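Local coordinates for MutT/nudix family protein (Enterococcus faecalis, PDB 2FML) that is of unknown function but carries a Nudix domain, whose relatives hydrolyse nucleoside diphosphate derivatives, and a winged-helix region like that of NrtR regulators, at residues F78-E83 with V89-K94; D199-E204 with A225-V230; A130-E135 with V146-L151. All coordinates share one frame; numbering follows the deposited sequence.

Contact 1: residues F78-E83 with V89-K94; sequences FVNRNE and VLRETK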
loop_
_atom_site.group_PDB
_atom_site.type_symbol
_atom_site.label_atom_id
_atom_site.label_comp_id
_atom_site.label_asym_id
_atom_site.label_seq_id
_atom_site.Cartn_x
_atom_site.Cartn_y
_atom_site.Cartn_z
ATOM N N PHE A 78 15.078 6.046 -8.663
ATOM C CA PHE A 78 15.580 6.068 -7.298
ATOM C C PHE A 78 15.015 7.244 -6.510
ATOM O O PHE A 78 14.995 8.363 -6.969
ATOM C CB PHE A 78 17.129 6.063 -7.323
ATOM C CG PHE A 78 17.681 4.727 -7.701
ATOM C CD1 PHE A 78 17.947 3.757 -6.717
ATOM C CD2 PHE A 78 17.865 4.378 -9.037
ATOM C CE1 PHE A 78 18.420 2.431 -7.044
ATOM C CE2 PHE A 78 18.340 3.063 -9.388
ATOM C CZ PHE A 78 18.608 2.086 -8.359
ATOM N N VAL A 79 14.529 6.964 -5.310
ATOM C CA VAL A 79 14.178 8.061 -4.446
ATOM C C VAL A 79 15.395 8.646 -3.754
ATOM O O VAL A 79 16.231 7.905 -3.242
ATOM C CB VAL A 79 12.914 7.852 -3.525
ATOM C CG1 VAL A 79 11.962 6.642 -3.883
ATOM C CG2 VAL A 79 13.142 8.183 -2.063
ATOM N N ASN A 80 15.440 9.973 -3.707
ATOM C CA ASN A 80 16.497 10.715 -3.037
ATOM C C ASN A 80 16.160 10.862 -1.537
ATOM O O ASN A 80 14.967 11.034 -1.170
ATOM C CB ASN A 80 16.540 12.137 -3.640
ATOM C CG ASN A 80 16.998 12.174 -5.126
ATOM O OD1 ASN A 80 16.743 13.173 -5.805
ATOM N ND2 ASN A 80 17.707 11.159 -5.593
ATOM N N ARG A 81 17.204 10.843 -0.693
ATOM C CA ARG A 81 17.061 11.030 0.775
ATOM C C ARG A 81 16.127 12.185 1.276
ATOM O O ARG A 81 15.432 12.042 2.291
ATOM C CB ARG A 81 18.447 11.162 1.449
ATOM C CG ARG A 81 18.416 10.888 2.961
ATOM C CD ARG A 81 18.285 12.184 3.645
ATOM N NE ARG A 81 18.191 12.087 5.096
ATOM C CZ ARG A 81 17.079 11.914 5.804
ATOM N NH1 ARG A 81 15.864 11.748 5.234
ATOM N NH2 ARG A 81 17.213 11.887 7.120
ATOM N N ASN A 82 16.130 13.304 0.580
ATOM C CA ASN A 82 15.311 14.444 0.979
ATOM C C ASN A 82 13.865 14.508 0.352
ATOM O O ASN A 82 13.261 15.578 0.312
ATOM C CB ASN A 82 16.097 15.758 0.718
ATOM C CG ASN A 82 16.198 16.094 -0.800
ATOM O OD1 ASN A 82 15.700 15.323 -1.657
ATOM N ND2 ASN A 82 16.833 17.243 -1.140
ATOM N N GLU A 83 13.340 13.371 -0.113
ATOM C CA GLU A 83 12.101 13.280 -0.885
ATOM C C GLU A 83 11.248 12.113 -0.331
ATOM O O GLU A 83 11.780 11.049 -0.054
ATOM C CB GLU A 83 12.432 12.712 -2.266
ATOM C CG GLU A 83 12.697 13.676 -3.335
ATOM C CD GLU A 83 12.772 12.978 -4.684
ATOM O OE1 GLU A 83 13.314 11.829 -4.806
ATOM O OE2 GLU A 83 12.292 13.633 -5.630
ATOM N N VAL A 89 8.102 10.018 -7.221
ATOM C CA VAL A 89 7.426 9.399 -8.390
ATOM C C VAL A 89 6.933 10.459 -9.376
ATOM O O VAL A 89 6.971 10.251 -10.595
ATOM C CB VAL A 89 6.321 8.355 -8.011
ATOM C CG1 VAL A 89 5.006 9.038 -7.528
ATOM C CG2 VAL A 89 6.097 7.396 -9.201
ATOM N N LEU A 90 6.509 11.604 -8.845
ATOM C CA LEU A 90 6.149 12.731 -9.664
ATOM C C LEU A 90 7.303 13.378 -10.420
ATOM O O LEU A 90 7.124 13.773 -11.552
ATOM C CB LEU A 90 5.422 13.816 -8.837
ATOM C CG LEU A 90 4.182 13.549 -7.957
ATOM C CD1 LEU A 90 3.773 14.911 -7.304
ATOM C CD2 LEU A 90 3.090 12.937 -8.719
ATOM N N ARG A 91 8.455 13.509 -9.765
ATOM C CA ARG A 91 9.714 13.993 -10.366
ATOM C C ARG A 91 10.245 13.020 -11.456
ATOM O O ARG A 91 10.607 13.456 -12.555
ATOM C CB ARG A 91 10.743 14.095 -9.250
ATOM C CG ARG A 91 11.965 14.979 -9.470
ATOM C CD ARG A 91 13.004 14.526 -8.497
ATOM N NE ARG A 91 13.763 13.549 -9.213
ATOM C CZ ARG A 91 14.132 12.347 -8.837
ATOM N NH1 ARG A 91 13.870 11.808 -7.659
ATOM N NH2 ARG A 91 14.801 11.678 -9.717
ATOM N N GLU A 92 10.286 11.726 -11.155
ATOM C CA GLU A 92 10.716 10.682 -12.122
ATOM C C GLU A 92 9.830 10.537 -13.334
ATOM O O GLU A 92 10.323 10.330 -14.434
ATOM C CB GLU A 92 10.892 9.336 -11.452
ATOM C CG GLU A 92 12.101 9.299 -10.531
ATOM C CD GLU A 92 13.470 9.253 -11.275
ATOM O OE1 GLU A 92 13.542 8.934 -12.490
ATOM O OE2 GLU A 92 14.496 9.491 -10.608
ATOM N N THR A 93 8.529 10.701 -13.142
ATOM C CA THR A 93 7.577 10.619 -14.242
ATOM C C THR A 93 7.760 11.811 -15.174
ATOM O O THR A 93 7.811 11.642 -16.392
ATOM C CB THR A 93 6.123 10.540 -13.733
ATOM O OG1 THR A 93 6.005 9.394 -12.899
ATOM C CG2 THR A 93 5.052 10.538 -14.913
ATOM N N LYS A 94 7.888 13.002 -14.610
ATOM C CA LYS A 94 8.211 14.163 -15.413
ATOM C C LYS A 94 9.559 14.062 -16.149
ATOM O O LYS A 94 9.616 14.350 -17.336
ATOM C CB LYS A 94 8.125 15.451 -14.598
ATOM C CG LYS A 94 8.093 16.662 -15.495
ATOM C CD LYS A 94 8.276 17.950 -14.727
ATOM C CE LYS A 94 8.484 19.117 -15.709
ATOM N NZ LYS A 94 8.835 20.319 -14.895
#
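R91 reaches from helix 85-97 back to the preceding loop and sets its guanidinium against the carboxylate of E83. Both belong to residues 77-98, which fit the Nudix box, the loop-helix element that in this family usually presents glutamates to metal ions. A single nitrogen does the gripping. R91 NH1 points nearly straight at the syn side of E83 OE2, 3.2 Å away with an N-H...O angle of 174°, and the oxygen lies in the guanidinium plane. NH1 is closer still to E83 OE1, at 2.9 Å, but that bond is bent and weak. F78 O also lies at the guanidinium edge, on another side of NH1 from E83 OE2 and 3.7 Å from R91 NH1, whereas the amide of N80 comes over one face. There the two planes are almost parallel, 6° apart, with N80 OD1 3.7 Å from R91 NH1. The arginine gets this far because CG is anti to the backbone N (chi1 -160°) and the chain then bends at chi3, turning its tip toward the loop.

Farther out, the other terminal nitrogen, NH2, turns to the glutamates of its own helix. It makes salt bridges with E95 and with E92 OE2, the latter modelled too short for its length to be trusted. N80 to E83 form a type I turn, and S88 OG of helix 85-97 adds a weak bond to E83 OE1. R81, within that turn, bonds P115 of the second subunit. The backbone N of N80 meets E83 OE1 from the anti direction at 3.0 Å.

Contact 2: residues D199-E204 with A225-V230; sequences DKMEHE and AKFLGV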
loop_
_atom_site.group_PDB
_atom_site.type_symbol
_atom_site.label_atom_id
_atom_site.label_comp_id
_atom_site.label_asym_id
_atom_site.label_seq_id
_atom_site.Cartn_x
_atom_site.Cartn_y
_atom_site.Cartn_z
ATOM N N ASP A 199 -11.187 -4.253 -8.777
ATOM C CA ASP A 199 -11.611 -4.369 -7.353
ATOM C C ASP A 199 -12.250 -3.142 -6.723
ATOM O O ASP A 199 -12.984 -3.269 -5.729
ATOM C CB ASP A 199 -10.452 -4.778 -6.423
ATOM C CG ASP A 199 -9.933 -6.180 -6.707
ATOM O OD1 ASP A 199 -10.626 -6.920 -7.449
ATOM O OD2 ASP A 199 -8.827 -6.535 -6.212
ATOM N N LYS A 200 -11.970 -1.965 -7.269
ATOM C CA LYS A 200 -12.307 -0.720 -6.586
ATOM C C LYS A 200 -13.426 0.016 -7.292
ATOM O O LYS A 200 -14.251 0.656 -6.622
ATOM C CB LYS A 200 -11.052 0.171 -6.432
ATOM C CG LYS A 200 -10.854 0.714 -5.052
ATOM C CD LYS A 200 -9.405 0.583 -4.624
ATOM C CE LYS A 200 -9.329 0.362 -3.109
ATOM N NZ LYS A 200 -8.052 -0.303 -2.660
HETATM N N MSE A 201 -13.480 -0.110 -8.629
HETATM C CA MSE A 201 -14.319 0.770 -9.453
HETATM C C MSE A 201 -15.825 0.736 -9.165
HETATM O O MSE A 201 -16.500 1.736 -9.372
HETATM C CB MSE A 201 -14.040 0.577 -10.944
HETATM C CG MSE A 201 -14.392 -0.784 -11.470
HETATM SE SE MSE A 201 -13.783 -1.001 -13.320
HETATM C CE MSE A 201 -15.111 -2.468 -13.867
ATOM N N GLU A 202 -16.320 -0.393 -8.653
ATOM C CA GLU A 202 -17.758 -0.585 -8.390
ATOM C C GLU A 202 -18.266 0.262 -7.216
ATOM O O GLU A 202 -19.435 0.665 -7.204
ATOM C CB GLU A 202 -18.108 -2.067 -8.157
ATOM C CG GLU A 202 -19.566 -2.424 -8.536
ATOM C CD GLU A 202 -20.150 -3.700 -7.872
ATOM O OE1 GLU A 202 -21.369 -3.699 -7.525
ATOM O OE2 GLU A 202 -19.414 -4.701 -7.701
ATOM N N HIS A 203 -17.382 0.547 -6.255
ATOM C CA HIS A 203 -17.723 1.244 -5.007
ATOM C C HIS A 203 -16.819 2.466 -4.759
ATOM O O HIS A 203 -17.036 3.259 -3.799
ATOM C CB HIS A 203 -17.598 0.279 -3.818
ATOM C CG HIS A 203 -18.234 -1.060 -4.053
ATOM N ND1 HIS A 203 -17.494 -2.210 -4.275
ATOM C CD2 HIS A 203 -19.542 -1.430 -4.104
ATOM C CE1 HIS A 203 -18.322 -3.229 -4.453
ATOM N NE2 HIS A 203 -19.568 -2.782 -4.353
ATOM N N GLU A 204 -15.801 2.604 -5.608
ATOM C CA GLU A 204 -14.992 3.810 -5.635
ATOM C C GLU A 204 -14.489 4.021 -7.069
ATOM O O GLU A 204 -13.430 3.519 -7.446
ATOM C CB GLU A 204 -13.860 3.723 -4.612
ATOM C CG GLU A 204 -12.919 4.890 -4.603
ATOM C CD GLU A 204 -11.633 4.550 -3.835
ATOM O OE1 GLU A 204 -11.708 4.273 -2.621
ATOM O OE2 GLU A 204 -10.551 4.519 -4.465
ATOM N N ALA A 225 -16.466 -1.653 -19.037
ATOM C CA ALA A 225 -16.410 -2.874 -19.842
ATOM C C ALA A 225 -14.966 -3.186 -20.318
ATOM O O ALA A 225 -14.600 -4.361 -20.423
ATOM C CB ALA A 225 -17.408 -2.825 -21.006
ATOM N N LYS A 226 -14.170 -2.149 -20.619
ATOM C CA LYS A 226 -12.739 -2.348 -20.978
ATOM C C LYS A 226 -11.954 -3.035 -19.826
ATOM O O LYS A 226 -11.086 -3.877 -20.072
ATOM C CB LYS A 226 -11.990 -1.044 -21.413
ATOM C CG LYS A 226 -12.387 -0.381 -22.772
ATOM C CD LYS A 226 -13.062 -1.311 -23.768
ATOM C CE LYS A 226 -12.159 -1.888 -24.845
ATOM N NZ LYS A 226 -12.969 -2.422 -26.050
ATOM N N PHE A 227 -12.261 -2.662 -18.580
ATOM C CA PHE A 227 -11.687 -3.360 -17.413
ATOM C C PHE A 227 -12.296 -4.748 -17.145
ATOM O O PHE A 227 -11.588 -5.658 -16.689
ATOM C CB PHE A 227 -11.716 -2.473 -16.173
ATOM C CG PHE A 227 -10.694 -1.383 -16.211
ATOM C CD1 PHE A 227 -9.337 -1.657 -15.931
ATOM C CD2 PHE A 227 -11.064 -0.097 -16.546
ATOM C CE1 PHE A 227 -8.360 -0.665 -15.966
ATOM C CE2 PHE A 227 -10.126 0.909 -16.557
ATOM C CZ PHE A 227 -8.756 0.640 -16.294
ATOM N N LEU A 228 -13.585 -4.898 -17.450
ATOM C CA LEU A 228 -14.312 -6.159 -17.250
ATOM C C LEU A 228 -14.004 -7.135 -18.356
ATOM O O LEU A 228 -13.995 -8.329 -18.136
ATOM C CB LEU A 228 -15.830 -5.906 -17.104
ATOM C CG LEU A 228 -16.171 -5.254 -15.744
ATOM C CD1 LEU A 228 -17.570 -4.660 -15.662
ATOM C CD2 LEU A 228 -15.918 -6.193 -14.567
ATOM N N GLY A 229 -13.713 -6.608 -19.545
ATOM C CA GLY A 229 -13.382 -7.420 -20.714
ATOM C C GLY A 229 -14.642 -7.918 -21.383
ATOM O O GLY A 229 -14.644 -8.959 -22.011
ATOM N N VAL A 230 -15.718 -7.155 -21.229
ATOM C CA VAL A 230 -17.005 -7.451 -21.824
ATOM C C VAL A 230 -17.425 -6.314 -22.813
ATOM O O VAL A 230 -16.848 -5.231 -22.841
ATOM C CB VAL A 230 -18.107 -7.634 -20.723
ATOM C CG1 VAL A 230 -17.734 -8.719 -19.717
ATOM C CG2 VAL A 230 -18.378 -6.317 -20.013
#
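A225 O is gripped by two amides, G229 N at 2.6 Å and V230 N at 3.1 Å, which arrive from opposite faces of its plane and close helix 217-228 just past F227 and L228, the residues that meet M201. G229, with a positive phi of 82°, turns the chain out of the helix. M201, a selenomethionine, sends an extended side chain from close to the C-terminal part of helix 186-200. Its CG sits between the backbone N and the carbonyl carbon (chi1 65°), and the chain runs on toward the other helix. The terminal methyl CE does the touching on L228, approaching the branch point CG at 3.5 Å with both methyls close by. Helix 217-228 lies in a region that resembles the winged-helix DNA-binding domain of NrtR, so the selenomethionine joins the chain around 199-204 to a helix of that region. The selenium rests 3.8 Å from F227 CB. Toward the F227 ring it makes an oblique Met-aromatic contact, 5.0 Å from the selenium to the ring centroid. V207 touches both M201 and F227, the F227 ring also meets F194, and F227 O accepts a hydrogen bond from R153 NH1.

Contact 3: residues A130-E135 with V146-L151; sequences AFIGEE and VHWFNL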
loop_
_atom_site.group_PDB
_atom_site.type_symbol
_atom_site.label_atom_id
_atom_site.label_comp_id
_atom_site.label_asym_id
_atom_site.label_seq_id
_atom_site.Cartn_x
_atom_site.Cartn_y
_atom_site.Cartn_z
ATOM N N ALA A 130 -2.028 6.206 -11.566
ATOM C CA ALA A 130 -2.788 7.433 -11.831
ATOM C C ALA A 130 -3.529 7.285 -13.123
ATOM O O ALA A 130 -3.061 6.555 -14.046
ATOM C CB ALA A 130 -1.862 8.657 -11.890
ATOM N N PHE A 131 -4.671 7.971 -13.163
ATOM C CA PHE A 131 -5.582 8.044 -14.315
ATOM C C PHE A 131 -5.500 9.443 -14.845
ATOM O O PHE A 131 -5.750 10.373 -14.080
ATOM C CB PHE A 131 -7.012 7.832 -13.854
ATOM C CG PHE A 131 -7.194 6.646 -12.992
ATOM C CD1 PHE A 131 -6.995 5.361 -13.497
ATOM C CD2 PHE A 131 -7.575 6.801 -11.668
ATOM C CE1 PHE A 131 -7.165 4.257 -12.697
ATOM C CE2 PHE A 131 -7.776 5.698 -10.862
ATOM C CZ PHE A 131 -7.564 4.423 -11.380
ATOM N N ILE A 132 -5.174 9.600 -16.126
ATOM C CA ILE A 132 -4.841 10.892 -16.700
ATOM C C ILE A 132 -5.323 10.966 -18.162
ATOM O O ILE A 132 -5.905 10.010 -18.672
ATOM C CB ILE A 132 -3.296 11.205 -16.567
ATOM C CG1 ILE A 132 -2.415 10.212 -17.365
ATOM C CG2 ILE A 132 -2.868 11.176 -15.074
ATOM C CD1 ILE A 132 -1.160 10.858 -18.007
ATOM N N GLY A 133 -5.140 12.117 -18.809
ATOM C CA GLY A 133 -5.360 12.219 -20.242
ATOM C C GLY A 133 -4.200 11.600 -20.994
ATOM O O GLY A 133 -3.131 11.353 -20.418
ATOM N N GLU A 134 -4.428 11.346 -22.284
ATOM C CA GLU A 134 -3.432 10.852 -23.216
ATOM C C GLU A 134 -2.528 12.011 -23.636
ATOM O O GLU A 134 -2.627 12.526 -24.764
ATOM C CB GLU A 134 -4.100 10.222 -24.447
ATOM C CG GLU A 134 -3.219 9.180 -25.152
ATOM C CD GLU A 134 -3.835 8.535 -26.398
ATOM O OE1 GLU A 134 -5.068 8.468 -26.543
ATOM O OE2 GLU A 134 -3.061 8.056 -27.256
ATOM N N GLU A 135 -1.642 12.420 -22.720
ATOM C CA GLU A 135 -0.771 13.598 -22.920
ATOM C C GLU A 135 0.270 13.330 -23.985
ATOM O O GLU A 135 0.596 12.164 -24.234
ATOM C CB GLU A 135 -0.037 13.995 -21.641
ATOM C CG GLU A 135 -0.779 13.781 -20.364
ATOM C CD GLU A 135 -1.252 15.043 -19.732
ATOM O OE1 GLU A 135 -0.704 15.388 -18.659
ATOM O OE2 GLU A 135 -2.161 15.686 -20.299
ATOM N N VAL A 146 9.210 6.192 -25.489
ATOM C CA VAL A 146 8.146 6.350 -24.511
ATOM C C VAL A 146 6.842 6.371 -25.319
ATOM O O VAL A 146 6.702 7.118 -26.272
ATOM C CB VAL A 146 8.326 7.612 -23.545
ATOM C CG1 VAL A 146 8.162 8.926 -24.287
ATOM C CG2 VAL A 146 7.324 7.524 -22.403
ATOM N N HIS A 147 5.909 5.508 -24.953
ATOM C CA HIS A 147 4.699 5.371 -25.767
ATOM C C HIS A 147 3.562 5.020 -24.872
ATOM O O HIS A 147 3.733 4.347 -23.841
ATOM C CB HIS A 147 4.833 4.243 -26.789
ATOM C CG HIS A 147 5.907 4.443 -27.811
ATOM N ND1 HIS A 147 6.961 3.557 -27.971
ATOM C CD2 HIS A 147 6.078 5.410 -28.751
ATOM C CE1 HIS A 147 7.731 3.977 -28.967
ATOM N NE2 HIS A 147 7.231 5.106 -29.439
ATOM N N TRP A 148 2.378 5.408 -25.316
ATOM C CA TRP A 148 1.127 4.916 -24.776
ATOM C C TRP A 148 0.862 3.590 -25.471
ATOM O O TRP A 148 0.577 3.558 -26.660
ATOM C CB TRP A 148 -0.006 5.919 -25.115
ATOM C CG TRP A 148 -0.015 7.147 -24.241
ATOM C CD1 TRP A 148 0.274 8.462 -24.615
ATOM C CD2 TRP A 148 -0.352 7.196 -22.846
ATOM N NE1 TRP A 148 0.167 9.286 -23.524
ATOM C CE2 TRP A 148 -0.236 8.543 -22.436
ATOM C CE3 TRP A 148 -0.729 6.221 -21.896
ATOM C CZ2 TRP A 148 -0.489 8.941 -21.130
ATOM C CZ3 TRP A 148 -0.996 6.620 -20.600
ATOM C CH2 TRP A 148 -0.901 7.995 -20.240
ATOM N N PHE A 149 0.963 2.490 -24.732
ATOM C CA PHE A 149 0.650 1.177 -25.257
ATOM C C PHE A 149 -0.845 0.937 -25.163
ATOM O O PHE A 149 -1.478 1.229 -24.160
ATOM C CB PHE A 149 1.402 0.088 -24.471
ATOM C CG PHE A 149 2.805 -0.202 -25.000
ATOM C CD1 PHE A 149 3.787 0.792 -25.014
ATOM C CD2 PHE A 149 3.151 -1.505 -25.416
ATOM C CE1 PHE A 149 5.061 0.534 -25.511
ATOM C CE2 PHE A 149 4.455 -1.807 -25.899
ATOM C CZ PHE A 149 5.388 -0.772 -25.970
ATOM N N ASN A 150 -1.403 0.384 -26.213
ATOM C CA ASN A 150 -2.749 -0.132 -26.159
ATOM C C ASN A 150 -2.894 -1.223 -25.118
ATOM O O ASN A 150 -2.149 -2.203 -25.124
ATOM C CB ASN A 150 -3.043 -0.777 -27.496
ATOM C CG ASN A 150 -4.296 -0.292 -28.073
ATOM O OD1 ASN A 150 -4.271 0.492 -29.048
ATOM N ND2 ASN A 150 -5.439 -0.670 -27.443
ATOM N N LEU A 151 -3.869 -1.086 -24.248
ATOM C CA LEU A 151 -4.115 -2.100 -23.236
ATOM C C LEU A 151 -5.526 -2.744 -23.414
ATOM O O LEU A 151 -6.565 -2.079 -23.305
ATOM C CB LEU A 151 -3.923 -1.459 -21.862
ATOM C CG LEU A 151 -4.663 -2.140 -20.710
ATOM C CD1 LEU A 151 -4.055 -3.507 -20.302
ATOM C CD2 LEU A 151 -4.711 -1.168 -19.525
#
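The indole of W148 is held by three residues, I132, E134 and E135, each at a different part of the ring. Over one face lies the aliphatic part of E134: its CG sits 3.7 Å from the centroid of the five-membered ring, nearly along the ring normal, in a CH-pi contact. At the nitrogen edge, W148 NE1 gives its hydrogen to E135 O at 3.0 Å; the donor lies in the carbonyl plane and the acceptor in the ring plane, which fixes the rotation of the indole. At the benzo end, I132 CD1 meets W148 CH2 in the ring plane, 3.6 Å away. An inverse gamma turn centred on E134 sets E134 CG and E135 O on their two approaches; the first torsion of E134 (chi1 -155°) swings CG away from its own nitrogen, and the extended chain lies along the indole.

The outer side is looser. G133 is exposed and its carbonyl oxygen comes to 3.6 Å from W148 CZ2, while the carboxylate of E135 turns away from the indole. That of E134 runs past the ring to N50 ND2 and K57 NZ. C48 of strand 39-50 touches both E134 and W148; I132 pairs its backbone with L47 of that strand, and F149, next to W148, with V58 of strand 55-63.

In the fold
Contacts 1 and 3 both belong to the Nudix fold, their centres 20 Å apart and their nearest atoms about 7 Å. Contact 1 lies in the Nudix box, where the active site would be expected; a glycerol, probably from crystallisation, sits about 6 Å from the side chain of F78. Contact 3 joins two strands of the mixed sheet through the chain that follows 123-131. Contact 2 belongs to the C-terminal helices and lies on the opposite side of the chain's centre from contact 1, 30 Å away between centres. It comes much nearer contact 3, with nearest atoms about 5 Å apart, and F131 touches V210 of the C-terminal region.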